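Side-chain contacts in benzyl alcohol dehydrogenase (PDB 1F8F), which oxidises benzyl alcohol and probably related aromatic alcohols to aldehydes with NAD as hydride acceptor, as a zinc-containing medium-chain alcohol dehydrogenase: residues 86-91 with 323-328; 91-94 with 99-102; 109-114 with 313-318; 203-208 with 340-345. All blocks are in the same frame, centred on the assembly; numbering follows the deposited sequence.

Interaction 1 (86-91 with 323-328); sequences HVVLSY and KFIPEL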
loop_
_atom_site.group_PDB
_atom_site.type_symbol
_atom_site.label_atom_id
_atom_site.label_comp_id
_atom_site.label_asym_id
_atom_site.label_seq_id
_atom_site.Cartn_x
_atom_site.Cartn_y
_atom_site.Cartn_z
ATOM N N HIS A 86 -23.706 -17.390 20.616
ATOM C CA HIS A 86 -24.510 -16.422 19.901
ATOM C C HIS A 86 -23.773 -16.103 18.589
ATOM O O HIS A 86 -22.574 -15.760 18.705
ATOM C CB HIS A 86 -24.583 -15.102 20.679
ATOM C CG HIS A 86 -25.510 -15.160 21.864
ATOM N ND1 HIS A 86 -26.124 -14.033 22.381
ATOM C CD2 HIS A 86 -25.964 -16.215 22.606
ATOM C CE1 HIS A 86 -26.887 -14.398 23.403
ATOM N NE2 HIS A 86 -26.819 -15.716 23.555
ATOM N N VAL A 87 -24.361 -16.185 17.420
ATOM C CA VAL A 87 -23.697 -15.986 16.155
ATOM C C VAL A 87 -24.460 -15.150 15.115
ATOM O O VAL A 87 -25.682 -14.924 15.090
ATOM C CB VAL A 87 -23.381 -17.354 15.475
ATOM C CG1 VAL A 87 -22.312 -18.206 16.196
ATOM C CG2 VAL A 87 -24.659 -18.199 15.410
ATOM N N VAL A 88 -23.600 -14.642 14.199
ATOM C CA VAL A 88 -24.083 -13.889 13.017
ATOM C C VAL A 88 -23.736 -14.699 11.770
ATOM O O VAL A 88 -22.632 -15.269 11.725
ATOM C CB VAL A 88 -23.492 -12.471 13.049
ATOM C CG1 VAL A 88 -23.790 -11.822 11.680
ATOM C CG2 VAL A 88 -24.116 -11.601 14.146
ATOM N N LEU A 89 -24.551 -15.041 10.838
ATOM C CA LEU A 89 -24.305 -15.892 9.697
ATOM C C LEU A 89 -24.128 -14.968 8.480
ATOM O O LEU A 89 -25.016 -14.235 8.075
ATOM C CB LEU A 89 -25.573 -16.682 9.350
ATOM C CG LEU A 89 -26.242 -17.404 10.513
ATOM C CD1 LEU A 89 -27.237 -18.455 9.979
ATOM C CD2 LEU A 89 -25.208 -18.146 11.379
ATOM N N SER A 90 -22.931 -14.979 7.955
ATOM C CA SER A 90 -22.436 -14.159 6.889
ATOM C C SER A 90 -22.516 -14.925 5.573
ATOM O O SER A 90 -23.068 -16.031 5.566
ATOM C CB SER A 90 -20.977 -13.743 7.183
ATOM O OG SER A 90 -20.457 -12.731 6.359
ATOM N N TYR A 91 -22.023 -14.385 4.465
ATOM C CA TYR A 91 -22.068 -15.071 3.195
ATOM C C TYR A 91 -21.188 -16.338 3.204
ATOM O O TYR A 91 -20.506 -16.715 4.126
ATOM C CB TYR A 91 -21.666 -14.178 2.044
ATOM C CG TYR A 91 -20.267 -13.566 2.192
ATOM C CD1 TYR A 91 -19.148 -14.175 1.620
ATOM C CD2 TYR A 91 -20.095 -12.352 2.836
ATOM C CE1 TYR A 91 -17.874 -13.630 1.766
ATOM C CE2 TYR A 91 -18.851 -11.777 2.991
ATOM C CZ TYR A 91 -17.759 -12.407 2.413
ATOM O OH TYR A 91 -16.518 -11.839 2.580
ATOM N N LYS A 323 -13.082 -11.349 11.147
ATOM C CA LYS A 323 -12.374 -10.248 11.733
ATOM C C LYS A 323 -13.202 -8.957 11.841
ATOM O O LYS A 323 -13.294 -8.358 12.902
ATOM C CB LYS A 323 -11.112 -9.898 10.902
ATOM C CG LYS A 323 -10.179 -8.982 11.666
ATOM C CD LYS A 323 -9.168 -8.273 10.740
ATOM C CE LYS A 323 -8.193 -7.483 11.639
ATOM N NZ LYS A 323 -7.154 -6.831 10.817
ATOM N N PHE A 324 -13.807 -8.482 10.758
ATOM C CA PHE A 324 -14.571 -7.253 10.654
ATOM C C PHE A 324 -15.890 -7.201 11.425
ATOM O O PHE A 324 -16.230 -6.118 11.945
ATOM C CB PHE A 324 -14.830 -6.929 9.153
ATOM C CG PHE A 324 -15.214 -5.488 8.901
ATOM C CD1 PHE A 324 -14.477 -4.428 9.393
ATOM C CD2 PHE A 324 -16.348 -5.149 8.161
ATOM C CE1 PHE A 324 -14.841 -3.103 9.155
ATOM C CE2 PHE A 324 -16.703 -3.851 7.905
ATOM C CZ PHE A 324 -15.949 -2.786 8.396
ATOM N N ILE A 325 -16.681 -8.282 11.440
ATOM C CA ILE A 325 -17.973 -8.280 12.125
ATOM C C ILE A 325 -17.817 -7.949 13.592
ATOM O O ILE A 325 -18.493 -7.037 14.070
ATOM C CB ILE A 325 -18.870 -9.492 11.870
ATOM C CG1 ILE A 325 -19.590 -9.251 10.510
ATOM C CG2 ILE A 325 -19.939 -9.728 12.960
ATOM C CD1 ILE A 325 -20.159 -10.584 10.071
ATOM N N PRO A 326 -16.966 -8.664 14.320
ATOM C CA PRO A 326 -16.690 -8.294 15.703
ATOM C C PRO A 326 -16.169 -6.868 15.818
ATOM O O PRO A 326 -16.439 -6.226 16.851
ATOM C CB PRO A 326 -15.674 -9.344 16.200
ATOM C CG PRO A 326 -15.828 -10.465 15.221
ATOM C CD PRO A 326 -16.237 -9.872 13.901
ATOM N N GLU A 327 -15.397 -6.308 14.860
ATOM C CA GLU A 327 -14.947 -4.939 14.995
ATOM C C GLU A 327 -16.159 -3.980 14.953
ATOM O O GLU A 327 -16.273 -3.041 15.751
ATOM C CB GLU A 327 -13.887 -4.520 13.959
ATOM C CG GLU A 327 -12.497 -5.110 14.163
ATOM C CD GLU A 327 -11.605 -5.036 12.958
ATOM O OE1 GLU A 327 -11.959 -4.704 11.817
ATOM O OE2 GLU A 327 -10.393 -5.331 13.113
ATOM N N LEU A 328 -17.122 -4.235 14.051
ATOM C CA LEU A 328 -18.312 -3.380 14.047
ATOM C C LEU A 328 -19.099 -3.504 15.359
ATOM O O LEU A 328 -19.571 -2.493 15.850
ATOM C CB LEU A 328 -19.207 -3.669 12.856
ATOM C CG LEU A 328 -18.564 -3.463 11.462
ATOM C CD1 LEU A 328 -19.599 -3.888 10.425
ATOM C CD2 LEU A 328 -18.007 -2.065 11.270
#
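Ile325 reaches from helix 321-333 toward strand 86-89, where it meets Val88 and Ser90. Its CB points toward the strand, but no contact is made until further out. The CG2 branch, set anti to the backbone N, comes only within 4.5 Å of Val88 CB, looser than the contact at the tip. The other branch does the touching: CG1 serves as a spacer, and with chi2 at 164° the chain is extended, carrying CD1 to the strand. There CD1 lies 4.2 Å from Val88 CG1, an apolar contact in which the two side chains slant across one another. The same methyl stands 4.3 Å from Ser90 OG. That hydroxyl is engaged elsewhere, in a hydrogen bond with Gln176 NE2, and Gln176 also packs against Ile325, so helix 174-186 closes one side of this buried group. One residue further on, Pro326 brings no N-H to the helix, which is kinked there, and its ring rests on Val157 of the neighbouring strand 156-159. The contact thus sets the helix that follows the last strand of the Rossmann sheet against the GroES-like fold, an apolar junction of the two-domain alcohol dehydrogenase architecture.

Interaction 2 (91-94 with 99-102); sequences YGYC and QCNT. With ZN (zinc ion), chain C.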
loop_
_atom_site.group_PDB
_atom_site.type_symbol
_atom_site.label_atom_id
_atom_site.label_comp_id
_atom_site.label_asym_id
_atom_site.label_seq_id
_atom_site.Cartn_x
_atom_site.Cartn_y
_atom_site.Cartn_z
ATOM N N TYR A 91 -22.023 -14.385 4.465
ATOM C CA TYR A 91 -22.068 -15.071 3.195
ATOM C C TYR A 91 -21.188 -16.338 3.204
ATOM O O TYR A 91 -20.506 -16.715 4.126
ATOM C CB TYR A 91 -21.666 -14.178 2.044
ATOM C CG TYR A 91 -20.267 -13.566 2.192
ATOM C CD1 TYR A 91 -19.148 -14.175 1.620
ATOM C CD2 TYR A 91 -20.095 -12.352 2.836
ATOM C CE1 TYR A 91 -17.874 -13.630 1.766
ATOM C CE2 TYR A 91 -18.851 -11.777 2.991
ATOM C CZ TYR A 91 -17.759 -12.407 2.413
ATOM O OH TYR A 91 -16.518 -11.839 2.580
ATOM N N GLY A 92 -21.247 -17.057 2.090
ATOM C CA GLY A 92 -20.646 -18.309 1.759
ATOM C C GLY A 92 -19.380 -18.333 0.927
ATOM O O GLY A 92 -19.264 -17.892 -0.203
ATOM N N TYR A 93 -18.299 -18.854 1.571
ATOM C CA TYR A 93 -16.980 -18.981 0.955
ATOM C C TYR A 93 -16.304 -20.328 1.193
ATOM O O TYR A 93 -16.550 -21.049 2.159
ATOM C CB TYR A 93 -16.060 -17.820 1.299
ATOM C CG TYR A 93 -15.601 -17.670 2.727
ATOM C CD1 TYR A 93 -16.508 -17.247 3.704
ATOM C CD2 TYR A 93 -14.303 -17.924 3.142
ATOM C CE1 TYR A 93 -16.173 -17.083 5.031
ATOM C CE2 TYR A 93 -13.925 -17.763 4.466
ATOM C CZ TYR A 93 -14.865 -17.352 5.387
ATOM O OH TYR A 93 -14.489 -17.205 6.716
ATOM N N CYS A 94 -15.439 -20.713 0.245
ATOM C CA CYS A 94 -14.742 -21.987 0.290
ATOM C C CYS A 94 -13.529 -22.010 1.225
ATOM O O CYS A 94 -13.445 -23.090 1.815
ATOM C CB CYS A 94 -14.372 -22.499 -1.104
ATOM S SG CYS A 94 -12.735 -21.951 -1.654
ATOM N N GLN A 99 -8.120 -16.816 -3.783
ATOM C CA GLN A 99 -8.692 -15.611 -3.132
ATOM C C GLN A 99 -8.952 -15.852 -1.661
ATOM O O GLN A 99 -8.511 -14.989 -0.905
ATOM C CB GLN A 99 -9.864 -15.083 -3.927
ATOM C CG GLN A 99 -9.350 -14.177 -5.045
ATOM C CD GLN A 99 -8.942 -14.986 -6.241
ATOM O OE1 GLN A 99 -7.931 -14.680 -6.891
ATOM N NE2 GLN A 99 -9.739 -16.002 -6.533
ATOM N N CYS A 100 -9.478 -16.967 -1.180
ATOM C CA CYS A 100 -9.667 -17.237 0.224
ATOM C C CYS A 100 -8.349 -17.316 0.971
ATOM O O CYS A 100 -8.250 -16.552 1.948
ATOM C CB CYS A 100 -10.547 -18.465 0.463
ATOM S SG CYS A 100 -12.229 -18.354 -0.248
ATOM N N ASN A 101 -7.282 -17.946 0.415
ATOM C CA ASN A 101 -6.002 -18.026 1.054
ATOM C C ASN A 101 -5.219 -16.706 1.137
ATOM O O ASN A 101 -4.249 -16.715 1.907
ATOM C CB ASN A 101 -5.040 -18.968 0.257
ATOM C CG ASN A 101 -5.641 -20.352 0.220
ATOM O OD1 ASN A 101 -6.428 -20.638 1.161
ATOM N ND2 ASN A 101 -5.347 -21.200 -0.771
ATOM N N THR A 102 -5.550 -15.695 0.338
ATOM C CA THR A 102 -4.873 -14.416 0.417
ATOM C C THR A 102 -5.679 -13.367 1.178
ATOM O O THR A 102 -5.355 -12.190 1.081
ATOM C CB THR A 102 -4.451 -13.856 -0.968
ATOM O OG1 THR A 102 -5.590 -13.953 -1.822
ATOM C CG2 THR A 102 -3.338 -14.740 -1.575
HETATM ZN ZN ZN C . -12.635 -19.705 -2.037
#
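A shared metal ion joins Cys94 to Cys100, with a sulfur-aromatic contact from Tyr93 beside it, in the excursion that leaves strand 86-89 and turns through the short helix 98-101. Cys94 SG and Cys100 SG each bind the zinc ion at 2.3 Å. The angle between the two bonds is about 117°, close to tetrahedral, and it leaves the Cys94 SG and Cys100 SG atoms 3.9 Å apart; the closeness of the sulfurs follows from the metal they share. Cys100 turns its sulfur to the side of its backbone N (chi1 -59°), which sends SG off the helix toward the incoming chain. The same sulfur meets the Tyr93 ring at its rim, near the ring plane, with Cys100 SG 4.0 Å from Tyr93 CD2. A sulfur 82° off the ring normal faces C-H groups and not the pi cloud, an edge approach that suits the negative charge a zinc-bound thiolate probably carries. Tyr93 packs also on Pro105 and on Lys322, so the lobe also touches helix 321-333. Cys97 and Cys108 complete the four-cysteine site, the structural zinc lobe known from medium-chain alcohol dehydrogenases.

Interaction 3 (109-114 with 313-318); sequences SEFFGR and GVVEGS. With NAD (nicotinamide-adenine-dinucleotide), chain F; SO4 (sulfate ion), chain D.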
loop_
_atom_site.group_PDB
_atom_site.type_symbol
_atom_site.label_atom_id
_atom_site.label_comp_id
_atom_site.label_asym_id
_atom_site.label_seq_id
_atom_site.Cartn_x
_atom_site.Cartn_y
_atom_site.Cartn_z
ATOM N N SER A 109 -13.349 -17.968 -5.660
ATOM C CA SER A 109 -13.688 -18.459 -7.010
ATOM C C SER A 109 -14.941 -19.332 -6.985
ATOM O O SER A 109 -15.505 -19.699 -8.016
ATOM C CB SER A 109 -12.459 -19.085 -7.667
ATOM O OG SER A 109 -12.078 -20.263 -6.959
ATOM N N GLU A 110 -15.511 -19.657 -5.816
ATOM C CA GLU A 110 -16.794 -20.364 -5.804
ATOM C C GLU A 110 -17.865 -19.386 -5.335
ATOM O O GLU A 110 -18.923 -19.869 -4.954
ATOM C CB GLU A 110 -16.716 -21.625 -4.938
ATOM C CG GLU A 110 -15.573 -22.568 -5.186
ATOM C CD GLU A 110 -15.462 -23.957 -4.625
ATOM O OE1 GLU A 110 -16.027 -24.467 -3.631
ATOM O OE2 GLU A 110 -14.656 -24.737 -5.226
ATOM N N PHE A 111 -17.692 -18.065 -5.331
ATOM C CA PHE A 111 -18.760 -17.192 -4.856
ATOM C C PHE A 111 -20.079 -17.473 -5.524
ATOM O O PHE A 111 -20.848 -18.079 -4.778
ATOM C CB PHE A 111 -18.436 -15.685 -4.910
ATOM C CG PHE A 111 -19.282 -14.856 -3.965
ATOM C CD1 PHE A 111 -20.557 -14.451 -4.320
ATOM C CD2 PHE A 111 -18.809 -14.514 -2.702
ATOM C CE1 PHE A 111 -21.315 -13.700 -3.439
ATOM C CE2 PHE A 111 -19.550 -13.785 -1.827
ATOM C CZ PHE A 111 -20.812 -13.355 -2.194
ATOM N N PHE A 112 -20.473 -17.435 -6.759
ATOM C CA PHE A 112 -21.789 -17.694 -7.310
ATOM C C PHE A 112 -22.409 -19.056 -7.093
ATOM O O PHE A 112 -23.618 -19.296 -7.247
ATOM C CB PHE A 112 -21.699 -17.292 -8.806
ATOM C CG PHE A 112 -23.058 -17.129 -9.430
ATOM C CD1 PHE A 112 -23.685 -18.228 -9.992
ATOM C CD2 PHE A 112 -23.709 -15.905 -9.469
ATOM C CE1 PHE A 112 -24.932 -18.134 -10.571
ATOM C CE2 PHE A 112 -24.960 -15.797 -10.052
ATOM C CZ PHE A 112 -25.576 -16.918 -10.594
ATOM N N GLY A 113 -21.633 -20.032 -6.650
ATOM C CA GLY A 113 -22.058 -21.381 -6.414
ATOM C C GLY A 113 -22.401 -21.700 -4.971
ATOM O O GLY A 113 -23.175 -22.658 -4.708
ATOM N N ARG A 114 -21.820 -21.049 -3.980
ATOM C CA ARG A 114 -22.068 -21.293 -2.576
ATOM C C ARG A 114 -23.261 -20.511 -2.029
ATOM O O ARG A 114 -23.817 -20.982 -1.038
ATOM C CB ARG A 114 -20.822 -20.999 -1.710
ATOM C CG ARG A 114 -19.878 -22.187 -1.734
ATOM C CD ARG A 114 -18.458 -21.929 -1.287
ATOM N NE ARG A 114 -17.592 -23.071 -1.617
ATOM C CZ ARG A 114 -17.601 -24.201 -0.932
ATOM N NH1 ARG A 114 -18.423 -24.249 0.116
ATOM N NH2 ARG A 114 -16.868 -25.283 -1.145
ATOM N N GLY A 313 -14.831 -2.135 -8.290
ATOM C CA GLY A 313 -15.920 -3.017 -7.890
ATOM C C GLY A 313 -15.828 -3.605 -6.499
ATOM O O GLY A 313 -14.728 -4.135 -6.216
ATOM N N VAL A 314 -16.881 -3.601 -5.680
ATOM C CA VAL A 314 -16.757 -4.141 -4.328
ATOM C C VAL A 314 -17.889 -5.108 -3.936
ATOM O O VAL A 314 -19.061 -4.721 -3.993
ATOM C CB VAL A 314 -16.764 -3.000 -3.290
ATOM C CG1 VAL A 314 -16.906 -3.534 -1.867
ATOM C CG2 VAL A 314 -15.523 -2.109 -3.346
ATOM N N VAL A 315 -17.558 -6.283 -3.435
ATOM C CA VAL A 315 -18.504 -7.298 -2.943
ATOM C C VAL A 315 -18.400 -7.404 -1.423
ATOM O O VAL A 315 -17.308 -7.561 -0.862
ATOM C CB VAL A 315 -18.212 -8.734 -3.488
ATOM C CG1 VAL A 315 -19.248 -9.795 -3.091
ATOM C CG2 VAL A 315 -18.098 -8.749 -5.004
ATOM N N GLU A 316 -19.525 -7.260 -0.716
ATOM C CA GLU A 316 -19.628 -7.397 0.707
ATOM C C GLU A 316 -18.574 -6.641 1.498
ATOM O O GLU A 316 -18.237 -7.005 2.641
ATOM C CB GLU A 316 -19.558 -8.900 1.100
ATOM C CG GLU A 316 -20.643 -9.724 0.432
ATOM C CD GLU A 316 -21.928 -9.715 1.285
ATOM O OE1 GLU A 316 -21.957 -9.222 2.436
ATOM O OE2 GLU A 316 -22.934 -10.216 0.797
ATOM N N GLY A 317 -18.160 -5.464 1.023
ATOM C CA GLY A 317 -17.255 -4.599 1.750
ATOM C C GLY A 317 -15.806 -5.057 1.692
ATOM O O GLY A 317 -14.983 -4.424 2.388
ATOM N N SER A 318 -15.418 -6.026 0.901
ATOM C CA SER A 318 -14.051 -6.544 0.872
ATOM C C SER A 318 -13.411 -6.938 2.193
ATOM O O SER A 318 -12.171 -6.987 2.195
ATOM C CB SER A 318 -13.150 -5.513 0.162
ATOM O OG SER A 318 -13.753 -5.193 -1.101
HETATM P PA NAD F . -32.266 0.360 -0.241
HETATM O O1A NAD F . -32.458 0.358 1.244
HETATM O O2A NAD F . -33.456 0.186 -1.086
HETATM O O5B NAD F . -31.376 1.597 -0.682
HETATM C C5B NAD F . -31.083 2.164 -1.982
HETATM C C4B NAD F . -31.463 3.636 -2.032
HETATM O O4B NAD F . -31.272 4.131 -3.400
HETATM C C3B NAD F . -32.908 4.000 -1.650
HETATM O O3B NAD F . -32.964 4.801 -0.476
HETATM C C2B NAD F . -33.470 4.796 -2.825
HETATM O O2B NAD F . -34.232 5.957 -2.470
HETATM C C1B NAD F . -32.183 5.202 -3.564
HETATM N N9A NAD F . -32.354 5.461 -4.989
HETATM C C8A NAD F . -32.900 4.655 -5.954
HETATM N N7A NAD F . -32.892 5.214 -7.165
HETATM C C5A NAD F . -32.319 6.457 -6.953
HETATM C C6A NAD F . -32.030 7.529 -7.817
HETATM N N6A NAD F . -32.264 7.547 -9.126
HETATM N N1A NAD F . -31.437 8.624 -7.276
HETATM C C2A NAD F . -31.178 8.638 -5.931
HETATM N N3A NAD F . -31.402 7.703 -5.058
HETATM C C4A NAD F . -31.987 6.633 -5.625
HETATM O O3 NAD F . -31.213 -0.848 -0.545
HETATM P PN NAD F . -29.955 -1.248 0.349
HETATM O O1N NAD F . -29.270 -0.046 0.860
HETATM O O2N NAD F . -30.389 -2.175 1.404
HETATM O O5D NAD F . -29.082 -2.017 -0.789
HETATM C C5D NAD F . -28.325 -1.236 -1.728
HETATM C C4D NAD F . -27.928 -1.950 -2.969
HETATM O O4D NAD F . -26.685 -2.706 -2.811
HETATM C C3D NAD F . -28.890 -2.858 -3.745
HETATM O O3D NAD F . -28.529 -2.820 -5.139
HETATM C C2D NAD F . -28.452 -4.227 -3.206
HETATM O O2D NAD F . -28.945 -5.333 -3.947
HETATM C C1D NAD F . -26.944 -3.998 -3.385
HETATM N N1N NAD F . -26.183 -4.921 -2.549
HETATM C C2N NAD F . -24.917 -5.184 -2.961
HETATM C C3N NAD F . -24.133 -6.009 -2.177
HETATM C C7N NAD F . -22.649 -6.368 -2.538
HETATM O O7N NAD F . -22.021 -7.135 -1.810
HETATM N N7N NAD F . -22.164 -5.764 -3.681
HETATM C C4N NAD F . -24.629 -6.542 -0.950
HETATM C C5N NAD F . -25.663 -5.737 -0.422
HETATM C C6N NAD F . -26.499 -4.920 -1.154
HETATM S S SO4 D . -17.139 -28.709 0.508
HETATM O O1 SO4 D . -17.602 -30.116 0.769
HETATM O O2 SO4 D . -16.524 -28.657 -0.862
HETATM O O3 SO4 D . -16.187 -28.259 1.563
HETATM O O4 SO4 D . -18.354 -27.824 0.531
#
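Phe111 sets the far end of its ring against Val315, whose CG1 lies over one ring face, 4.0 Å from Phe111 CZ. The two side chains approach from opposite directions: Phe111 has CG anti to its own amide nitrogen (chi1 -158°), throwing the ring away from the short helix 111-114, while Val315 offers the branch held beside its carbonyl carbon. Glu316 joins more loosely, its CG coming obliquely to Phe111 CZ at 4.5 Å.

Behind this apolar patch the backbone of 314-316 holds the coenzyme. Glu316 N donates to the carboxamide oxygen O7N of NAD at 2.7 Å in a fairly straight bond (160°), and N7N of NAD donates to Val314 O at 3.3 Å, more bent. Tyr107 OH, hydrogen-bonded to both Val315 N and Ser318 OG, steadies the turn from within the subunit, and Val315 also packs on Leu306 of the fourth subunit.

On the outer side of helix 111-114, Arg114 grips Glu110 side-on in a salt bridge. NE and NH2 of Arg114 both reach the single oxygen OE1 of Glu110, at 2.9 and 2.7 Å, close to the guanidinium plane, and sharing one oxygen leaves both bonds bent; NH2 has further, weak bonds to a sulfate ion, probably from the crystallisation liquor.

A donor on Glu316 and an acceptor on Val314 meet both polar atoms of the carboxamide, and Phe111 packs on Val315 between them. Together, with Val288 O a further partner of NAD, they would restrain the carboxamide's rotation, consistent with presenting the nicotinamide ring for hydride transfer.

Interaction 4 (203-208 with 340-345); sequences GLSALL and DQLVKF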
loop_
_atom_site.group_PDB
_atom_site.type_symbol
_atom_site.label_atom_id
_atom_site.label_comp_id
_atom_site.label_asym_id
_atom_site.label_seq_id
_atom_site.Cartn_x
_atom_site.Cartn_y
_atom_site.Cartn_z
ATOM N N GLY A 203 -25.911 2.701 2.128
ATOM C CA GLY A 203 -25.319 4.038 2.105
ATOM C C GLY A 203 -25.081 4.668 3.469
ATOM O O GLY A 203 -24.034 5.297 3.809
ATOM N N LEU A 204 -26.079 4.529 4.331
ATOM C CA LEU A 204 -26.081 5.126 5.666
ATOM C C LEU A 204 -25.138 4.350 6.539
ATOM O O LEU A 204 -24.511 4.983 7.364
ATOM C CB LEU A 204 -27.509 5.249 6.213
ATOM C CG LEU A 204 -28.508 6.251 5.694
ATOM C CD1 LEU A 204 -29.807 6.228 6.574
ATOM C CD2 LEU A 204 -27.998 7.690 5.745
ATOM N N SER A 205 -24.919 3.031 6.296
ATOM C CA SER A 205 -23.877 2.306 6.997
ATOM C C SER A 205 -22.509 2.897 6.626
ATOM O O SER A 205 -21.647 3.202 7.472
ATOM C CB SER A 205 -23.901 0.800 6.714
ATOM O OG SER A 205 -25.053 0.139 7.194
ATOM N N ALA A 206 -22.294 3.180 5.366
ATOM C CA ALA A 206 -21.039 3.771 4.855
ATOM C C ALA A 206 -20.841 5.162 5.418
ATOM O O ALA A 206 -19.695 5.558 5.634
ATOM C CB ALA A 206 -21.048 3.823 3.307
ATOM N N LEU A 207 -21.983 5.906 5.504
ATOM C CA LEU A 207 -21.869 7.262 6.044
ATOM C C LEU A 207 -21.389 7.200 7.512
ATOM O O LEU A 207 -20.479 7.939 7.857
ATOM C CB LEU A 207 -23.167 8.049 5.942
ATOM C CG LEU A 207 -23.094 9.436 6.613
ATOM C CD1 LEU A 207 -23.702 10.422 5.633
ATOM C CD2 LEU A 207 -23.733 9.407 7.992
ATOM N N LEU A 208 -21.967 6.326 8.326
ATOM C CA LEU A 208 -21.557 6.113 9.701
ATOM C C LEU A 208 -20.076 5.670 9.780
ATOM O O LEU A 208 -19.316 6.156 10.619
ATOM C CB LEU A 208 -22.413 5.065 10.445
ATOM C CG LEU A 208 -23.875 5.425 10.751
ATOM C CD1 LEU A 208 -24.543 4.318 11.552
ATOM C CD2 LEU A 208 -23.982 6.736 11.519
ATOM N N ASP A 340 -28.173 0.589 14.838
ATOM C CA ASP A 340 -29.502 0.315 15.342
ATOM C C ASP A 340 -30.528 1.382 14.942
ATOM O O ASP A 340 -31.737 1.153 15.017
ATOM C CB ASP A 340 -29.555 0.170 16.860
ATOM C CG ASP A 340 -29.165 1.355 17.692
ATOM O OD1 ASP A 340 -28.446 2.281 17.279
ATOM O OD2 ASP A 340 -29.638 1.407 18.843
ATOM N N GLN A 341 -30.135 2.575 14.518
ATOM C CA GLN A 341 -31.098 3.570 14.064
ATOM C C GLN A 341 -31.673 3.297 12.681
ATOM O O GLN A 341 -32.603 4.028 12.371
ATOM C CB GLN A 341 -30.584 5.014 14.103
ATOM C CG GLN A 341 -29.946 5.211 15.461
ATOM C CD GLN A 341 -30.351 6.410 16.232
ATOM O OE1 GLN A 341 -31.568 6.550 16.502
ATOM N NE2 GLN A 341 -29.290 7.185 16.555
ATOM N N LEU A 342 -31.200 2.301 11.937
ATOM C CA LEU A 342 -31.819 2.005 10.640
ATOM C C LEU A 342 -32.899 0.926 10.765
ATOM O O LEU A 342 -33.527 0.481 9.778
ATOM C CB LEU A 342 -30.691 1.497 9.725
ATOM C CG LEU A 342 -29.388 2.288 9.734
ATOM C CD1 LEU A 342 -28.295 1.679 8.834
ATOM C CD2 LEU A 342 -29.590 3.730 9.271
ATOM N N VAL A 343 -33.084 0.375 11.964
ATOM C CA VAL A 343 -33.908 -0.809 12.128
ATOM C C VAL A 343 -35.347 -0.741 12.572
ATOM O O VAL A 343 -35.564 -0.011 13.544
ATOM C CB VAL A 343 -33.097 -1.731 13.108
ATOM C CG1 VAL A 343 -33.838 -2.874 13.716
ATOM C CG2 VAL A 343 -31.923 -2.290 12.250
ATOM N N LYS A 344 -36.211 -1.588 11.973
ATOM C CA LYS A 344 -37.581 -1.738 12.479
ATOM C C LYS A 344 -37.995 -3.222 12.487
ATOM O O LYS A 344 -37.817 -3.953 11.507
ATOM C CB LYS A 344 -38.584 -0.908 11.687
ATOM C CG LYS A 344 -40.038 -1.029 12.102
ATOM C CD LYS A 344 -41.003 -0.424 11.079
ATOM C CE LYS A 344 -42.423 -0.162 11.548
ATOM N NZ LYS A 344 -43.159 -1.426 11.862
ATOM N N PHE A 345 -38.495 -3.741 13.601
ATOM C CA PHE A 345 -38.874 -5.134 13.786
ATOM C C PHE A 345 -40.277 -5.512 13.326
ATOM O O PHE A 345 -41.218 -4.745 13.520
ATOM C CB PHE A 345 -38.739 -5.490 15.269
ATOM C CG PHE A 345 -37.359 -5.532 15.843
ATOM C CD1 PHE A 345 -36.479 -6.554 15.560
ATOM C CD2 PHE A 345 -36.943 -4.554 16.755
ATOM C CE1 PHE A 345 -35.203 -6.608 16.111
ATOM C CE2 PHE A 345 -35.673 -4.591 17.313
ATOM C CZ PHE A 345 -34.787 -5.623 16.985
#
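Leu204 and Leu342 meet with no flat group between them: no ring, amide or carboxylate side chain enters the contact, so it has neither faces nor edges and rests on branched aliphatic tips. Leu342 is the wedge. It points at helix 201-213 and straddles two successive residues with the fork of its side chain. The CD2 prong settles alongside Leu204, 3.7 Å from Leu204 CD1 and 4.0 Å from Leu204 CB, so that it touches both the root and one tip of that side chain. The other prong, CD1, comes to 3.9 Å from Ser205 OG.

This last pairing is packing, because the hydroxyl is used elsewhere. With chi1 at -66° Ser205 keeps OG near the helix backbone, where it is hydrogen-bonded to Ala201 O one turn earlier; the buried polar atom is thereby satisfied within the helix and can lie against a methyl. Leu204 is gripped from further sides by Leu230, Ala231 and Leu234 of helix 225-234 and by Leu364. On the partner's side, Leu342 ends a 3-10 turn, and its backbone is bonded to Lys365 where strand 343-347 begins to run parallel to strand 365-369.

Helix 201-213 carries Gly203 of a GxGxxG sequence, and Val202 N is bonded to NAD. The leucine pair thus sets the dinucleotide-binding helix of the Rossmann fold against the 3-10 turn that leads into strand 343-347 of the catalytic domain's mixed sheet.

All four contacts are buried or partly so, and interactions 1, 3 and 4 join parts of the chain more than 130 residues apart. Interactions 2 and 3 are neighbours, their centres 8 Å apart, with Cys94 CB 3.3 Å from Arg114 NE. Tyr91, shared by the segments of interactions 1 and 2, lies against both halves of interaction 3: its CD1 is 3.5 Å from Phe111 CE2, and its CE2 is 3.5 Å from Glu316 CB. Interaction 3 is nearest the active site, since the Glu316 side chain is about 5 Å from the zinc ion there. Interaction 4 lies on the opposite side of the chain's centre from interaction 3, with the Ser205 side chain about 8 Å from NAD.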